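Local coordinates for protein 6-phosphogluconate dehydrogenase NAD-binding (Dyadobacter fermentans, PDB 4GBJ) that probably acts as an NAD- or NADP-dependent oxidoreductase of the 6-phosphogluconate and 3-hydroxyisobutyrate dehydrogenase type, at residues S201-S204 against I205-M208; F214-P217 against I218-N221. All coordinates share one frame; numbering follows the deposited sequence.

Contact 1. Residues S201-S204 against I205-M208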
loop_
_atom_site.group_PDB
_atom_site.type_symbol
_atom_site.label_atom_id
_atom_site.label_comp_id
_atom_site.label_asym_id
_atom_site.label_seq_id
_atom_site.Cartn_x
_atom_site.Cartn_y
_atom_site.Cartn_z
ATOM N N SER B 201 17.726 -0.258 10.757
ATOM C CA SER B 201 16.634 -0.029 11.705
ATOM C C SER B 201 15.286 0.019 10.970
ATOM O O SER B 201 15.207 0.476 9.826
ATOM C CB SER B 201 16.868 1.253 12.506
ATOM O OG SER B 201 16.399 2.360 11.769
ATOM N N ARG B 202 14.235 -0.509 11.621
ATOM C CA ARG B 202 12.912 -0.592 11.019
ATOM C C ARG B 202 12.352 0.832 10.824
ATOM O O ARG B 202 11.680 1.145 9.848
ATOM C CB ARG B 202 11.992 -1.452 11.907
ATOM C CG ARG B 202 12.412 -2.926 12.051
ATOM C CD ARG B 202 11.594 -3.590 13.132
ATOM N NE ARG B 202 10.209 -3.860 12.725
ATOM C CZ ARG B 202 9.804 -4.937 12.042
ATOM N NH1 ARG B 202 10.674 -5.858 11.666
ATOM N NH2 ARG B 202 8.513 -5.108 11.753
ATOM N N GLN B 203 12.649 1.694 11.771
ATOM C CA GLN B 203 12.195 3.078 11.752
ATOM C C GLN B 203 12.792 3.822 10.548
ATOM O O GLN B 203 12.084 4.603 9.929
ATOM C CB GLN B 203 12.621 3.798 13.068
ATOM C CG GLN B 203 12.065 5.240 13.205
ATOM C CD GLN B 203 10.548 5.303 13.313
ATOM O OE1 GLN B 203 9.886 4.333 13.698
ATOM N NE2 GLN B 203 9.961 6.466 13.038
ATOM N N SER B 204 14.079 3.608 10.231
ATOM C CA SER B 204 14.729 4.337 9.111
ATOM C C SER B 204 14.174 3.927 7.745
ATOM O O SER B 204 13.957 4.794 6.902
ATOM C CB SER B 204 16.252 4.179 9.149
ATOM O OG SER B 204 16.672 2.860 8.845
ATOM N N ILE B 205 13.975 2.620 7.505
ATOM C CA ILE B 205 13.359 2.163 6.243
ATOM C C ILE B 205 11.899 2.680 6.200
ATOM O O ILE B 205 11.438 3.120 5.155
ATOM C CB ILE B 205 13.453 0.623 5.969
ATOM C CG1 ILE B 205 12.728 0.270 4.652
ATOM C CG2 ILE B 205 12.864 -0.242 7.115
ATOM C CD1 ILE B 205 12.945 -1.167 4.158
ATOM N N TYR B 206 11.151 2.577 7.303
ATOM C CA TYR B 206 9.775 3.127 7.395
ATOM C C TYR B 206 9.715 4.644 7.016
ATOM O O TYR B 206 8.920 5.068 6.179
ATOM C CB TYR B 206 9.212 2.938 8.841
ATOM C CG TYR B 206 8.091 3.873 9.205
ATOM C CD1 TYR B 206 6.832 3.703 8.684
ATOM C CD2 TYR B 206 8.319 4.989 10.020
ATOM C CE1 TYR B 206 5.804 4.615 8.955
ATOM C CE2 TYR B 206 7.302 5.882 10.327
ATOM C CZ TYR B 206 6.058 5.730 9.741
ATOM O OH TYR B 206 5.034 6.598 10.063
ATOM N N GLU B 207 10.566 5.429 7.618
ATOM C CA GLU B 207 10.570 6.869 7.370
ATOM C C GLU B 207 10.875 7.189 5.912
ATOM O O GLU B 207 10.202 8.031 5.332
ATOM C CB GLU B 207 11.591 7.597 8.269
ATOM C CG GLU B 207 11.079 7.731 9.679
ATOM C CD GLU B 207 12.090 8.261 10.683
ATOM O OE1 GLU B 207 13.248 8.533 10.302
ATOM O OE2 GLU B 207 11.709 8.415 11.863
HETATM N N MSE B 208 11.823 6.466 5.298
HETATM C CA MSE B 208 12.188 6.750 3.922
HETATM C C MSE B 208 11.091 6.379 2.982
HETATM O O MSE B 208 10.670 7.215 2.186
HETATM C CB MSE B 208 13.480 6.036 3.545
HETATM C CG MSE B 208 14.086 6.504 2.229
HETATM SE SE MSE B 208 13.293 5.554 0.733
HETATM C CE MSE B 208 13.632 6.807 -0.578
#
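Two donors converge on Ser201 O: Ile205 N gives it a long, weak bond of 3.4 Å, and Ser204 OG donates a shorter one to it, OG to O 3.0 Å. Ser204 OG can bend back because it sits between its own backbone N and carbonyl carbon, and it comes to the acceptor tilted from the carbonyl plane. At the next residue, Arg202 O takes the amide of Tyr206, N to O 3.0 Å, and is also brushed by the methyl CG2 of Ile205. Gln203 and Glu207 are joined twice: Glu207 N bonds to Gln203 O at 2.9 Å, and the side chains close a second link from Gln203 NE2 to Glu207 OE2, also 2.9 Å. Gln203 CG is anti to the backbone N (chi1 -174°) and the chain then bends, which carries the amide forward along the helix. The side-chain bond is nearly straight (167°), with OE2 close to the plane of the Gln203 amide, but NE2 meets OE2 on its anti side and well out of the carboxylate plane, which stands at 87° to the amide. The same NE2 lies at the edge of the Tyr206 ring, 3.7 Å from Tyr206 CD2. A leucine in place of Gln203 would probably leave the Glu207 carboxylate without this donor and freer to turn. The guanidinium of Arg202 forms a salt bridge with Glu196 through NH1, and Ile205 packs against Phe192 and against Ala176 of the second subunit. Met208, modelled as selenomethionine, continues the helical bonding through its N to Ser204 O. The whole is the first turns of an alpha helix, with Ser201 at the N-cap and successive i to i+4 bonds, in the all-helical C-terminal domain.

Contact 2. Residues F214-P217 against I218-N221; sequences FAAP and IFQN
Phe214 and Phe219 carry the same first torsion, CG anti to the carbonyl carbon and beside the backbone N (chi1 -68° and -69°); with the turn at Ala215, this lets the two rings meet where a loop turns into a helix. Ala216 is the N-cap of helix 217-228, and Pro217 is its first residue. Phe214 CD1 sits over the centre of one face of the Phe219 ring, 3.9 Å from Phe219 CE1. The planes are inclined at 47° with centroids 5.0 Å apart, a slanted pair that is neither stacked nor T-shaped. At the edge of the Phe219 ring lies the Ala216 methyl. An inverse gamma turn centred on Ala215 is closed by a weak bond from Ala216 N to Phe214 O, and Phe214 O lies 3.3 Å from Phe219 CB. Phe219 also packs on Met188 of helix 169-197 and on Phe214 of the second subunit, so the aromatic cluster extends across the dimer interface. Ala216 O receives Gln220 N at 3.3 Å and, weakly, Phe219 N. The next helical bond is shorter: Asn221 N bonds to Pro217 O at 3.0 Å.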
loop_
_atom_site.group_PDB
_atom_site.type_symbol
_atom_site.label_atom_id
_atom_site.label_comp_id
_atom_site.label_asym_id
_atom_site.label_seq_id
_atom_site.Cartn_x
_atom_site.Cartn_y
_atom_site.Cartn_z
ATOM N N PHE B 214 5.215 5.750 -0.515
ATOM C CA PHE B 214 4.059 5.279 0.252
ATOM C C PHE B 214 3.569 6.347 1.231
ATOM O O PHE B 214 3.263 6.031 2.379
ATOM C CB PHE B 214 4.438 3.952 0.947
ATOM C CG PHE B 214 4.627 2.870 -0.081
ATOM C CD1 PHE B 214 3.531 2.244 -0.657
ATOM C CD2 PHE B 214 5.904 2.514 -0.523
ATOM C CE1 PHE B 214 3.696 1.336 -1.686
ATOM C CE2 PHE B 214 6.061 1.634 -1.589
ATOM C CZ PHE B 214 4.963 1.057 -2.165
ATOM N N ALA B 215 3.440 7.614 0.757
ATOM C CA ALA B 215 2.972 8.760 1.562
ATOM C C ALA B 215 1.427 8.887 1.557
ATOM O O ALA B 215 0.900 9.890 1.133
ATOM C CB ALA B 215 3.613 10.073 1.063
ATOM N N ALA B 216 0.727 7.832 1.958
ATOM C CA ALA B 216 -0.745 7.779 2.109
ATOM C C ALA B 216 -1.045 7.489 3.595
ATOM O O ALA B 216 -0.232 6.838 4.260
ATOM C CB ALA B 216 -1.332 6.708 1.193
ATOM N N PRO B 217 -2.166 7.979 4.159
ATOM C CA PRO B 217 -2.388 7.839 5.613
ATOM C C PRO B 217 -2.312 6.422 6.153
ATOM O O PRO B 217 -1.762 6.250 7.246
ATOM C CB PRO B 217 -3.774 8.460 5.825
ATOM C CG PRO B 217 -4.385 8.574 4.419
ATOM C CD PRO B 217 -3.212 8.829 3.547
ATOM N N ILE B 218 -2.761 5.410 5.375
ATOM C CA ILE B 218 -2.698 3.997 5.778
ATOM C C ILE B 218 -1.228 3.597 6.122
ATOM O O ILE B 218 -0.967 3.139 7.219
ATOM C CB ILE B 218 -3.316 3.039 4.683
ATOM C CG1 ILE B 218 -4.856 3.214 4.533
ATOM C CG2 ILE B 218 -2.997 1.546 4.950
ATOM C CD1 ILE B 218 -5.659 3.155 5.817
ATOM N N PHE B 219 -0.283 3.876 5.243
ATOM C CA PHE B 219 1.127 3.493 5.436
ATOM C C PHE B 219 1.844 4.276 6.497
ATOM O O PHE B 219 2.731 3.717 7.125
ATOM C CB PHE B 219 1.929 3.599 4.122
ATOM C CG PHE B 219 1.481 2.553 3.155
ATOM C CD1 PHE B 219 2.116 1.333 3.094
ATOM C CD2 PHE B 219 0.448 2.799 2.276
ATOM C CE1 PHE B 219 1.701 0.355 2.199
ATOM C CE2 PHE B 219 0.006 1.802 1.399
ATOM C CZ PHE B 219 0.636 0.586 1.373
ATOM N N GLN B 220 1.507 5.528 6.702
ATOM C CA GLN B 220 2.170 6.347 7.709
ATOM C C GLN B 220 1.655 5.985 9.131
ATOM O O GLN B 220 2.463 5.870 10.068
ATOM C CB GLN B 220 1.971 7.840 7.380
ATOM C CG GLN B 220 2.695 8.201 6.043
ATOM C CD GLN B 220 2.805 9.691 5.709
ATOM O OE1 GLN B 220 3.899 10.217 5.347
ATOM N NE2 GLN B 220 1.668 10.371 5.684
ATOM N N ASN B 221 0.337 5.775 9.266
ATOM C CA ASN B 221 -0.260 5.385 10.545
ATOM C C ASN B 221 0.041 3.934 10.883
ATOM O O ASN B 221 0.546 3.652 11.964
ATOM C CB ASN B 221 -1.777 5.581 10.519
ATOM C CG ASN B 221 -2.275 7.007 10.321
ATOM O OD1 ASN B 221 -3.414 7.217 9.890
ATOM N ND2 ASN B 221 -1.507 8.035 10.686
#

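From the N terminus, the chain passes through the Rossmann-type domain and the long helix 169-197 before reaching contact 1, which winds the opening turns of helix 202-211. A short loop follows, and contact 2 leads out of it into helix 217-228. The two lie in series, neither nesting nor crossing, and each closes only a local turn. Their centres are about 13 Å apart. Between them, Tyr206 OH of contact 1 reaches Gln220 O of contact 2 at 2.7 Å, probably as a hydrogen bond, joining the two consecutive helices. Both contacts pack on helix 169-197 and touch the second subunit, so they tie this helical domain together and to its dimer partner.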